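Local coordinates for protein lasso peptide isopeptidase AtxE2 (Asticcacaulis excentricus, PDB 5TXE) that hydrolyses the isopeptide bond of the lasso peptides astexin-2 and astexin-3, recognising mainly their loop and converting the threaded knots to linear peptides, at residues G117-A122 with E225-V230; H140-R145 with V176-D181; D169-E174 with G188-V193; N182-S187 with L234-G239. The protein carries 1 engineered substitution. All blocks are in the same frame, centred on the assembly; numbering follows the deposited sequence.

Interaction 1. Residues G117-A122 with E225-V230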
# COMPACT_ATOMS: atom_id res chain seq x y z
N GLY A 117 -11.55 16.31 7.28
CA GLY A 117 -12.56 17.31 7.00
C GLY A 117 -12.50 17.93 5.61
O GLY A 117 -13.37 18.77 5.26
N TYR A 118 -11.55 17.47 4.80
CA TYR A 118 -11.54 17.80 3.39
C TYR A 118 -12.37 16.78 2.60
O TYR A 118 -12.31 15.58 2.85
CB TYR A 118 -10.11 17.83 2.82
CG TYR A 118 -9.25 18.86 3.50
CD1 TYR A 118 -9.61 20.21 3.49
CD2 TYR A 118 -8.10 18.50 4.17
CE1 TYR A 118 -8.84 21.17 4.11
CE2 TYR A 118 -7.31 19.46 4.76
CZ TYR A 118 -7.70 20.80 4.75
OH TYR A 118 -6.96 21.80 5.37
N ALA A 119 -13.08 17.26 1.59
CA ALA A 119 -13.84 16.37 0.72
C ALA A 119 -12.97 15.45 -0.16
O ALA A 119 -13.38 14.34 -0.54
CB ALA A 119 -14.79 17.18 -0.16
N ARG A 120 -11.75 15.89 -0.43
CA ARG A 120 -10.82 15.09 -1.17
C ARG A 120 -9.39 15.39 -0.76
O ARG A 120 -8.89 16.40 -1.10
CB ARG A 120 -10.96 15.39 -2.65
CG ARG A 120 -10.12 14.44 -3.48
CD ARG A 120 -10.55 14.43 -4.91
NE ARG A 120 -9.93 15.55 -5.60
CZ ARG A 120 -10.30 15.95 -6.82
NH1 ARG A 120 -11.30 15.33 -7.46
NH2 ARG A 120 -9.68 16.97 -7.39
N ASN A 121 -8.73 14.49 -0.04
CA ASN A 121 -7.39 14.74 0.44
C ASN A 121 -6.45 14.67 -0.78
O ASN A 121 -6.83 14.17 -1.82
CB ASN A 121 -7.04 13.69 1.51
CG ASN A 121 -5.82 14.06 2.36
OD1 ASN A 121 -5.49 15.24 2.53
ND2 ASN A 121 -5.13 13.03 2.89
N ALA A 122 -5.21 15.13 -0.65
CA ALA A 122 -4.26 14.87 -1.72
C ALA A 122 -4.15 13.33 -1.97
O ALA A 122 -4.20 12.57 -1.05
CB ALA A 122 -2.91 15.44 -1.38
N GLU A 225 -15.67 19.17 3.59
CA GLU A 225 -16.92 18.48 3.93
C GLU A 225 -17.89 19.45 4.62
O GLU A 225 -17.44 20.37 5.27
CB GLU A 225 -16.58 17.31 4.85
CG GLU A 225 -15.92 16.15 4.12
CD GLU A 225 -16.86 15.52 3.09
OE1 GLU A 225 -18.10 15.80 3.11
OE2 GLU A 225 -16.39 14.72 2.27
N PRO A 226 -19.21 19.26 4.56
CA PRO A 226 -19.86 18.07 4.00
C PRO A 226 -20.15 18.30 2.53
O PRO A 226 -20.60 19.38 2.16
CB PRO A 226 -21.20 18.02 4.78
CG PRO A 226 -21.53 19.48 5.00
CD PRO A 226 -20.19 20.22 5.14
N ILE A 227 -19.91 17.30 1.72
CA ILE A 227 -20.33 17.36 0.34
C ILE A 227 -21.10 16.05 0.11
O ILE A 227 -20.56 14.98 0.31
CB ILE A 227 -19.13 17.33 -0.62
CG1 ILE A 227 -18.30 18.59 -0.53
CG2 ILE A 227 -19.59 17.13 -2.06
CD1 ILE A 227 -19.00 19.89 -0.90
N SER A 228 -22.34 16.14 -0.37
CA SER A 228 -23.15 14.95 -0.51
C SER A 228 -22.90 14.17 -1.79
O SER A 228 -22.50 14.71 -2.83
CB SER A 228 -24.63 15.33 -0.59
OG SER A 228 -24.96 16.32 0.34
N ILE A 229 -23.24 12.90 -1.70
CA ILE A 229 -23.21 12.01 -2.81
C ILE A 229 -24.61 11.98 -3.44
O ILE A 229 -25.58 11.94 -2.73
CB ILE A 229 -22.83 10.64 -2.31
CG1 ILE A 229 -21.46 10.72 -1.64
CG2 ILE A 229 -22.78 9.65 -3.47
CD1 ILE A 229 -20.96 9.38 -1.11
N VAL A 230 -24.68 12.04 -4.78
CA VAL A 230 -25.91 12.08 -5.57
C VAL A 230 -25.96 10.79 -6.36
O VAL A 230 -24.91 10.27 -6.80
CB VAL A 230 -25.86 13.30 -6.47
CG1 VAL A 230 -26.80 13.23 -7.66
CG2 VAL A 230 -26.15 14.54 -5.67

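Interaction 2. Residues H140-R145 with V176-D181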
# COMPACT_ATOMS: atom_id res chain seq x y z
N HIS A 140 -22.02 -8.58 -19.90
CA HIS A 140 -21.32 -7.31 -19.96
C HIS A 140 -20.73 -6.97 -18.60
O HIS A 140 -21.19 -7.48 -17.58
CB HIS A 140 -22.25 -6.21 -20.36
CG HIS A 140 -22.75 -6.35 -21.75
ND1 HIS A 140 -23.83 -7.15 -22.08
CD2 HIS A 140 -22.28 -5.85 -22.92
CE1 HIS A 140 -24.02 -7.10 -23.39
NE2 HIS A 140 -23.09 -6.32 -23.92
N LEU A 141 -19.70 -6.13 -18.64
CA LEU A 141 -19.09 -5.59 -17.50
C LEU A 141 -19.35 -4.10 -17.51
O LEU A 141 -19.40 -3.49 -18.55
CB LEU A 141 -17.59 -5.85 -17.55
CG LEU A 141 -17.06 -7.28 -17.57
CD1 LEU A 141 -15.54 -7.29 -17.57
CD2 LEU A 141 -17.55 -8.00 -16.33
N ALA A 142 -19.51 -3.53 -16.32
CA ALA A 142 -19.45 -2.08 -16.11
C ALA A 142 -18.36 -1.79 -15.06
O ALA A 142 -18.19 -2.57 -14.12
CB ALA A 142 -20.76 -1.55 -15.62
N TYR A 143 -17.63 -0.69 -15.25
CA TYR A 143 -16.47 -0.39 -14.41
C TYR A 143 -16.09 1.04 -14.66
O TYR A 143 -16.48 1.63 -15.69
CB TYR A 143 -15.30 -1.31 -14.74
CG TYR A 143 -14.88 -1.30 -16.20
CD1 TYR A 143 -15.54 -2.09 -17.11
CD2 TYR A 143 -13.85 -0.48 -16.67
CE1 TYR A 143 -15.20 -2.09 -18.45
CE2 TYR A 143 -13.52 -0.45 -18.03
CZ TYR A 143 -14.21 -1.26 -18.91
OH TYR A 143 -13.95 -1.29 -20.24
N LEU A 144 -15.38 1.62 -13.71
CA LEU A 144 -14.85 2.97 -13.85
C LEU A 144 -13.55 3.00 -14.67
O LEU A 144 -12.76 2.07 -14.61
CB LEU A 144 -14.54 3.56 -12.47
CG LEU A 144 -15.69 3.54 -11.47
CD1 LEU A 144 -15.21 4.13 -10.16
CD2 LEU A 144 -16.87 4.30 -12.01
N ARG A 145 -13.37 4.07 -15.43
CA ARG A 145 -12.18 4.27 -16.24
C ARG A 145 -12.04 5.71 -16.57
O ARG A 145 -13.01 6.40 -16.91
CB ARG A 145 -12.25 3.43 -17.51
CG ARG A 145 -11.39 3.96 -18.64
CD ARG A 145 -11.31 3.05 -19.86
NE ARG A 145 -10.65 3.77 -20.95
CZ ARG A 145 -10.24 3.22 -22.10
NH1 ARG A 145 -10.51 1.94 -22.41
NH2 ARG A 145 -9.59 4.00 -22.96
N VAL A 176 -20.66 2.37 -9.44
CA VAL A 176 -21.69 1.92 -10.35
C VAL A 176 -22.08 0.45 -10.03
O VAL A 176 -21.24 -0.34 -9.60
CB VAL A 176 -21.16 2.03 -11.80
CG1 VAL A 176 -19.95 1.11 -12.01
CG2 VAL A 176 -22.27 1.73 -12.80
N GLN A 177 -23.35 0.12 -10.21
CA GLN A 177 -23.85 -1.27 -10.18
C GLN A 177 -24.96 -1.42 -11.24
O GLN A 177 -25.63 -0.44 -11.59
CB GLN A 177 -24.52 -1.63 -8.85
CG GLN A 177 -23.61 -1.67 -7.66
CD GLN A 177 -22.80 -2.97 -7.48
OE1 GLN A 177 -23.07 -4.06 -8.08
NE2 GLN A 177 -21.78 -2.85 -6.61
N TRP A 178 -25.19 -2.66 -11.66
CA TRP A 178 -26.33 -3.01 -12.49
C TRP A 178 -27.58 -3.16 -11.63
O TRP A 178 -27.53 -3.83 -10.61
CB TRP A 178 -26.05 -4.33 -13.19
CG TRP A 178 -24.87 -4.31 -14.09
CD1 TRP A 178 -23.56 -4.63 -13.79
CD2 TRP A 178 -24.89 -3.98 -15.47
NE1 TRP A 178 -22.79 -4.53 -14.92
CE2 TRP A 178 -23.58 -4.12 -15.96
CE3 TRP A 178 -25.90 -3.61 -16.37
CZ2 TRP A 178 -23.24 -3.88 -17.27
CZ3 TRP A 178 -25.58 -3.35 -17.67
CH2 TRP A 178 -24.25 -3.50 -18.11
N LEU A 179 -28.67 -2.51 -12.01
CA LEU A 179 -29.98 -2.79 -11.43
C LEU A 179 -30.69 -3.95 -12.20
O LEU A 179 -31.38 -4.74 -11.58
CB LEU A 179 -30.86 -1.56 -11.38
CG LEU A 179 -30.39 -0.41 -10.49
CD1 LEU A 179 -31.40 0.75 -10.49
CD2 LEU A 179 -30.17 -0.90 -9.08
N ASP A 180 -30.48 -4.04 -13.50
CA ASP A 180 -30.87 -5.18 -14.32
C ASP A 180 -29.99 -5.13 -15.56
O ASP A 180 -29.13 -4.28 -15.64
CB ASP A 180 -32.37 -5.15 -14.66
CG ASP A 180 -32.80 -3.92 -15.46
OD1 ASP A 180 -32.08 -3.48 -16.37
OD2 ASP A 180 -33.87 -3.35 -15.15
N ASP A 181 -30.21 -6.00 -16.54
CA ASP A 181 -29.34 -6.02 -17.71
C ASP A 181 -29.20 -4.73 -18.55
O ASP A 181 -28.25 -4.62 -19.32
CB ASP A 181 -29.70 -7.18 -18.63
CG ASP A 181 -29.32 -8.52 -18.05
OD1 ASP A 181 -28.19 -8.65 -17.50
OD2 ASP A 181 -30.14 -9.45 -18.16
O HOH W 1 -26.21 -6.92 -19.94

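Interaction 3. Residues D169-E174 with G188-V193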
# COMPACT_ATOMS: atom_id res chain seq x y z
N ASP A 169 -20.45 12.53 -16.61
CA ASP A 169 -21.10 13.73 -16.14
C ASP A 169 -20.10 14.86 -15.89
O ASP A 169 -18.91 14.69 -16.12
CB ASP A 169 -21.92 13.35 -14.91
CG ASP A 169 -23.27 14.10 -14.83
OD1 ASP A 169 -23.27 15.35 -15.08
OD2 ASP A 169 -24.30 13.44 -14.49
N ALA A 170 -20.57 16.00 -15.42
CA ALA A 170 -19.67 17.09 -14.98
C ALA A 170 -18.73 16.71 -13.81
O ALA A 170 -17.74 17.40 -13.55
CB ALA A 170 -20.48 18.31 -14.57
N TYR A 171 -19.02 15.61 -13.14
CA TYR A 171 -18.22 15.15 -12.01
C TYR A 171 -17.71 13.77 -12.33
O TYR A 171 -18.28 13.05 -13.23
CB TYR A 171 -19.07 15.17 -10.75
CG TYR A 171 -20.41 14.51 -10.87
CD1 TYR A 171 -21.55 15.23 -11.29
CD2 TYR A 171 -20.57 13.20 -10.54
CE1 TYR A 171 -22.79 14.63 -11.39
CE2 TYR A 171 -21.81 12.58 -10.63
CZ TYR A 171 -22.91 13.30 -11.06
OH TYR A 171 -24.12 12.69 -11.12
N ASP A 172 -16.63 13.39 -11.65
CA ASP A 172 -16.15 12.02 -11.77
C ASP A 172 -17.18 11.04 -11.19
O ASP A 172 -17.70 11.26 -10.07
CB ASP A 172 -14.84 11.79 -11.02
CG ASP A 172 -13.65 12.52 -11.66
OD1 ASP A 172 -13.58 12.74 -12.92
OD2 ASP A 172 -12.75 12.81 -10.85
N ILE A 173 -17.41 9.93 -11.89
CA ILE A 173 -18.29 8.92 -11.34
C ILE A 173 -17.48 8.17 -10.30
O ILE A 173 -16.33 7.79 -10.58
CB ILE A 173 -18.75 7.92 -12.39
CG1 ILE A 173 -19.42 8.59 -13.59
CG2 ILE A 173 -19.69 6.89 -11.74
CD1 ILE A 173 -20.36 9.71 -13.22
N GLU A 174 -18.08 7.88 -9.15
CA GLU A 174 -17.37 7.22 -8.03
C GLU A 174 -17.71 5.77 -7.84
O GLU A 174 -16.95 5.06 -7.22
CB GLU A 174 -17.61 7.99 -6.72
CG GLU A 174 -16.91 9.34 -6.78
CD GLU A 174 -17.18 10.29 -5.62
OE1 GLU A 174 -17.71 9.84 -4.55
OE2 GLU A 174 -16.86 11.50 -5.76
N GLY A 188 -21.83 10.05 -7.45
CA GLY A 188 -20.70 11.00 -7.46
C GLY A 188 -21.08 12.30 -6.78
O GLY A 188 -22.14 12.36 -6.17
N ARG A 189 -20.28 13.37 -6.96
CA ARG A 189 -20.42 14.55 -6.17
C ARG A 189 -20.41 15.85 -6.96
O ARG A 189 -19.44 16.60 -6.93
CB ARG A 189 -19.34 14.57 -5.07
CG ARG A 189 -19.50 13.41 -4.07
CD ARG A 189 -18.47 13.39 -2.95
NE ARG A 189 -17.13 13.25 -3.48
CZ ARG A 189 -16.02 13.49 -2.77
NH1 ARG A 189 -16.10 13.85 -1.51
NH2 ARG A 189 -14.85 13.35 -3.33
N PRO A 190 -21.53 16.18 -7.60
CA PRO A 190 -21.57 17.44 -8.31
C PRO A 190 -21.34 18.57 -7.36
O PRO A 190 -20.86 19.62 -7.78
CB PRO A 190 -23.01 17.50 -8.84
CG PRO A 190 -23.78 16.47 -8.06
CD PRO A 190 -22.77 15.40 -7.78
N GLY A 191 -21.68 18.42 -6.08
CA GLY A 191 -21.42 19.51 -5.11
C GLY A 191 -19.92 19.88 -5.01
O GLY A 191 -19.55 20.98 -4.62
N PHE A 192 -19.06 18.92 -5.29
CA PHE A 192 -17.64 19.11 -5.16
C PHE A 192 -17.23 20.05 -6.28
O PHE A 192 -16.49 21.00 -6.06
CB PHE A 192 -16.88 17.79 -5.24
CG PHE A 192 -15.40 17.95 -5.10
CD1 PHE A 192 -14.64 18.30 -6.19
CD2 PHE A 192 -14.79 17.83 -3.88
CE1 PHE A 192 -13.27 18.48 -6.06
CE2 PHE A 192 -13.44 18.01 -3.74
CZ PHE A 192 -12.66 18.33 -4.82
N VAL A 193 -17.75 19.81 -7.47
CA VAL A 193 -17.55 20.70 -8.61
C VAL A 193 -18.05 22.12 -8.37
O VAL A 193 -17.37 23.10 -8.68
CB VAL A 193 -18.20 20.10 -9.88
CG1 VAL A 193 -18.07 21.06 -11.08
CG2 VAL A 193 -17.50 18.79 -10.25
O HOH W 2 -17.68 12.88 -8.07

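Interaction 4. Residues N182-S187 with L234-G239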
# COMPACT_ATOMS: atom_id res chain seq x y z
N ASN A 182 -30.13 -3.79 -18.39
CA ASN A 182 -30.17 -2.57 -19.18
C ASN A 182 -30.19 -1.32 -18.34
O ASN A 182 -30.46 -0.24 -18.85
CB ASN A 182 -31.46 -2.57 -20.04
CG ASN A 182 -31.54 -3.79 -20.94
OD1 ASN A 182 -30.74 -3.92 -21.88
ND2 ASN A 182 -32.45 -4.72 -20.61
N THR A 183 -29.92 -1.44 -17.04
CA THR A 183 -30.09 -0.29 -16.18
C THR A 183 -28.94 -0.21 -15.19
O THR A 183 -28.57 -1.22 -14.60
CB THR A 183 -31.40 -0.42 -15.43
OG1 THR A 183 -32.46 -0.70 -16.36
CG2 THR A 183 -31.69 0.81 -14.66
N LEU A 184 -28.37 0.99 -15.02
CA LEU A 184 -27.19 1.19 -14.16
C LEU A 184 -27.52 2.27 -13.18
O LEU A 184 -28.10 3.30 -13.54
CB LEU A 184 -25.94 1.63 -14.96
CG LEU A 184 -25.31 0.63 -15.92
CD1 LEU A 184 -24.30 1.36 -16.79
CD2 LEU A 184 -24.62 -0.48 -15.16
N ILE A 185 -27.08 2.06 -11.96
CA ILE A 185 -27.12 3.13 -10.97
C ILE A 185 -25.69 3.59 -10.67
O ILE A 185 -24.77 2.79 -10.64
CB ILE A 185 -27.82 2.67 -9.67
CG1 ILE A 185 -27.84 3.80 -8.68
CG2 ILE A 185 -27.13 1.46 -9.07
CD1 ILE A 185 -28.77 3.55 -7.51
N TYR A 186 -25.51 4.87 -10.49
CA TYR A 186 -24.19 5.43 -10.31
C TYR A 186 -24.21 6.63 -9.42
O TYR A 186 -25.26 7.26 -9.23
CB TYR A 186 -23.57 5.80 -11.65
CG TYR A 186 -24.18 7.01 -12.36
CD1 TYR A 186 -25.29 6.89 -13.21
CD2 TYR A 186 -23.61 8.26 -12.25
CE1 TYR A 186 -25.82 7.98 -13.92
CE2 TYR A 186 -24.15 9.36 -12.96
CZ TYR A 186 -25.26 9.20 -13.79
OH TYR A 186 -25.77 10.29 -14.48
N SER A 187 -23.05 6.90 -8.82
CA SER A 187 -22.91 7.93 -7.79
C SER A 187 -21.78 8.89 -8.09
O SER A 187 -20.88 8.59 -8.87
CB SER A 187 -22.61 7.27 -6.44
OG SER A 187 -21.42 6.54 -6.46
N LEU A 234 -29.44 5.27 -15.05
CA LEU A 234 -29.45 5.38 -16.46
C LEU A 234 -30.03 4.13 -17.07
O LEU A 234 -29.53 3.05 -16.83
CB LEU A 234 -28.02 5.58 -17.01
CG LEU A 234 -28.03 5.58 -18.54
CD1 LEU A 234 -28.19 6.98 -19.06
CD2 LEU A 234 -26.77 4.96 -19.14
N ASP A 235 -31.02 4.30 -17.94
CA ASP A 235 -31.55 3.19 -18.77
C ASP A 235 -30.76 3.15 -20.06
O ASP A 235 -30.87 4.04 -20.87
CB ASP A 235 -33.05 3.45 -19.05
CG ASP A 235 -33.74 2.34 -19.89
OD1 ASP A 235 -33.09 1.43 -20.49
OD2 ASP A 235 -34.98 2.44 -19.93
N LEU A 236 -29.97 2.12 -20.26
CA LEU A 236 -29.11 2.05 -21.43
C LEU A 236 -29.86 1.90 -22.73
O LEU A 236 -29.32 2.17 -23.76
CB LEU A 236 -28.16 0.88 -21.30
CG LEU A 236 -27.10 0.98 -20.22
CD1 LEU A 236 -26.47 -0.38 -20.01
CD2 LEU A 236 -26.05 1.98 -20.61
N LYS A 237 -31.10 1.45 -22.70
CA LYS A 237 -31.85 1.32 -23.93
C LYS A 237 -32.52 2.60 -24.38
O LYS A 237 -32.82 2.75 -25.54
CB LYS A 237 -32.93 0.25 -23.78
CG LYS A 237 -32.43 -1.16 -24.04
CD LYS A 237 -33.43 -2.18 -23.53
CE LYS A 237 -34.89 -1.70 -23.60
NZ LYS A 237 -35.81 -2.61 -22.87
N THR A 238 -32.77 3.54 -23.48
CA THR A 238 -33.37 4.77 -23.91
C THR A 238 -32.45 5.97 -23.74
O THR A 238 -32.80 7.06 -24.21
CB THR A 238 -34.66 5.05 -23.14
OG1 THR A 238 -34.37 5.15 -21.73
CG2 THR A 238 -35.67 3.95 -23.40
N GLY A 239 -31.32 5.81 -23.05
CA GLY A 239 -30.45 6.93 -22.74
C GLY A 239 -31.05 7.88 -21.73
O GLY A 239 -30.52 8.96 -21.54

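Interaction 1. Residues G117-A122 with E225-V230
Glu225 OE1 is the best-held polar atom, gripped by one short bond from Ile227 N in its own segment (2.7 Å). That donor meets it from above the carboxylate plane, 39° out of it. The reach back is made by the bend at chi2 (-64°), with CG set beside the backbone N. Across the contact, one bond grips Gly117 O: Glu225 N donates to it at 2.9 Å, coming from above the carbonyl plane. Glu225 CG also passes Tyr118 O at 3.9 Å. Glu225 OE2 lies 3.4 Å from Ala119 CA, so the acid sits against the backbone of 117-122. Both segments are loops of the propeller side of this prolyl oligopeptidase-family enzyme: 117-122 runs between strands 100-104 and 133-134, while 225-230 leads from helix 190-202 into strand 230-235. The former borders the substrate site, since Tyr118 is close to Trp116, which binds astexin-3, and Asn121 ND2 hydrogen-bonds the backbone of the bound peptide. A cis peptide bond precedes Pro226, and just beyond it the CG1 methylene of Ile227 lies against the Ala119 CB methyl at 3.8 Å.

Interaction 2. Residues H140-R145 with V176-D181
Two neighbouring blades of the beta-propeller pack here, strand 140-145 of one sheet facing strand 176-178 of the next. The short strand axes run antiparallel at 171° and come no closer than 7.1 Å, so the two strands meet through side chains and not as partners in one sheet. Trp178 is the central side chain, meeting His140, Leu141 and Ala142. Its CG is anti to the carbonyl carbon (chi1 -62°), which sends the indole across to strand 140-145. Ala142 CB comes in obliquely and touches Trp178 NE1 at 3.7 Å, with CE2 and CZ2 almost as near. At the ring edge and in its plane lies the carbonyl carbon of Leu141, 3.9 Å from Trp178 CZ2. His140 adds its CB, again oblique, at 4.0 Å from Trp178 CZ2, while its imidazole leads away from the indole. A water links the imidazole to the main chain of 176-181, bonded to His140 ND1 at 3.2 Å and donating to the carbonyl Asp181 O at 3.1 Å. At the other end of the contact, Leu144 CD2 and Val176 CG1 meet more loosely, at 4.4 Å. The indole N-H is satisfied outside the pair by Arg133 O, which helps set the rotation of the ring. Strand 150-157 flanks the packing through Val153 on Val176, and strand 183-188 lays Leu184 against Ala142, Val176 and Trp178, so that this leucine joins the seam between the blades.

Interaction 3. Residues D169-E174 with G188-V193
CA of Tyr171 lies 5.5 Å from CA of Pro190 where the loop leading to strand 173-178 passes the start of helix 190-202. Tyr171 places its ring with CG between the backbone N and the carbonyl carbon, the crowded rotamer (chi1 49°), and so brings the aromatic face onto Pro190. The proline CD stands over the middle of that face, 3.7 Å from the ring centroid and 11° off the normal, a CH-pi contact. Asp169 CB covers the opposite face toward its rim, so the ring is sandwiched. Gly188 has no side chain, which lets its CA come to 3.7 Å from Tyr171 CE2. On the helix side, Val193 CG2 packs against Tyr171 CB at 4.0 Å. Glu174 extends beyond CG and crosses Arg189 at about a right angle; its OE2 uses the syn lone pair to take Arg189 NE at 2.9 Å, with the carboxylate and guanidinium planes 72° apart. A water beside this salt bridge accepts from Arg189 N and donates both to Glu174 OE2 and to Asp172 O, the last at 2.6 Å. Arg189 occupies the N-cap position, and its carbonyl O takes the N-H of Phe192. Its NH1 turns to Ala119 O in a neighbouring loop. OE2 thus receives two hydrogen bonds, one from a cationic side chain, and this would favour the ionised carboxylate; NE, NH1 and NH2 all have hydrogen-bond partners, so the guanidinium is held at each nitrogen.

Interaction 4. Residues N182-S187 with L234-G239
Strands 183-188 and 230-235 are the two inner neighbours in a four-stranded antiparallel blade of the beta-propeller, and this contact is the end of their ladder. Leu184 and Leu234 form the hydrogen-bonded pair: Leu184 N donates to Leu234 O at 3.0 Å, and Leu234 N returns a nearly straight bond to Leu184 O at 2.8 Å (N-H...O angle 168°). Thr183 and Asp235 make the non-hydrogen-bonded pair, their CA atoms 4.6 Å apart. Beyond it Leu236 N donates to Asn182 O at 2.8 Å, in the carbonyl plane, after the regular strand has ended. On the face that carries Leu184 and Leu234, Leu184 CD1 meets Leu236 CD2 at 4.2 Å; Trp178 of strand 173-178 touches both Leu184 and Leu236. At the solvent-facing end the Lys237 chain, poorly ordered, crosses the Asn182 amide obliquely, its CD 3.6 Å from Asn182 CG. The turn into strand 240-243 is organised by Asp235, whose main-chain O accepts from both Thr238 N and Gly239 N. Its side chain, with CG anti to the backbone N, closes an Asx turn in which Asp235 OD1 takes Lys237 N at 3.0 Å from above the carboxylate plane.

From the N terminus, residues 117-122 open the longest loop, which interaction 1 closes at 225-230. Nested within it, interaction 2 joins 140-145 to 176-181, seating one propeller blade on the next. Interaction 3, also nested there, starts at 169-174 before interaction 2 has closed, so these two cross; it ties the first strand of the later of these two blades, 173-178, to helix 190-202. Interaction 4 opens at 182-187 after interaction 2 has ended, but crosses interactions 3 and 1 by closing at 234-239. The ties are physical too: Val230 N lies 2.9 Å from Gly188 O between interactions 1 and 3, and Gln177 O is 2.9 Å from Ile185 N between interactions 2 and 4.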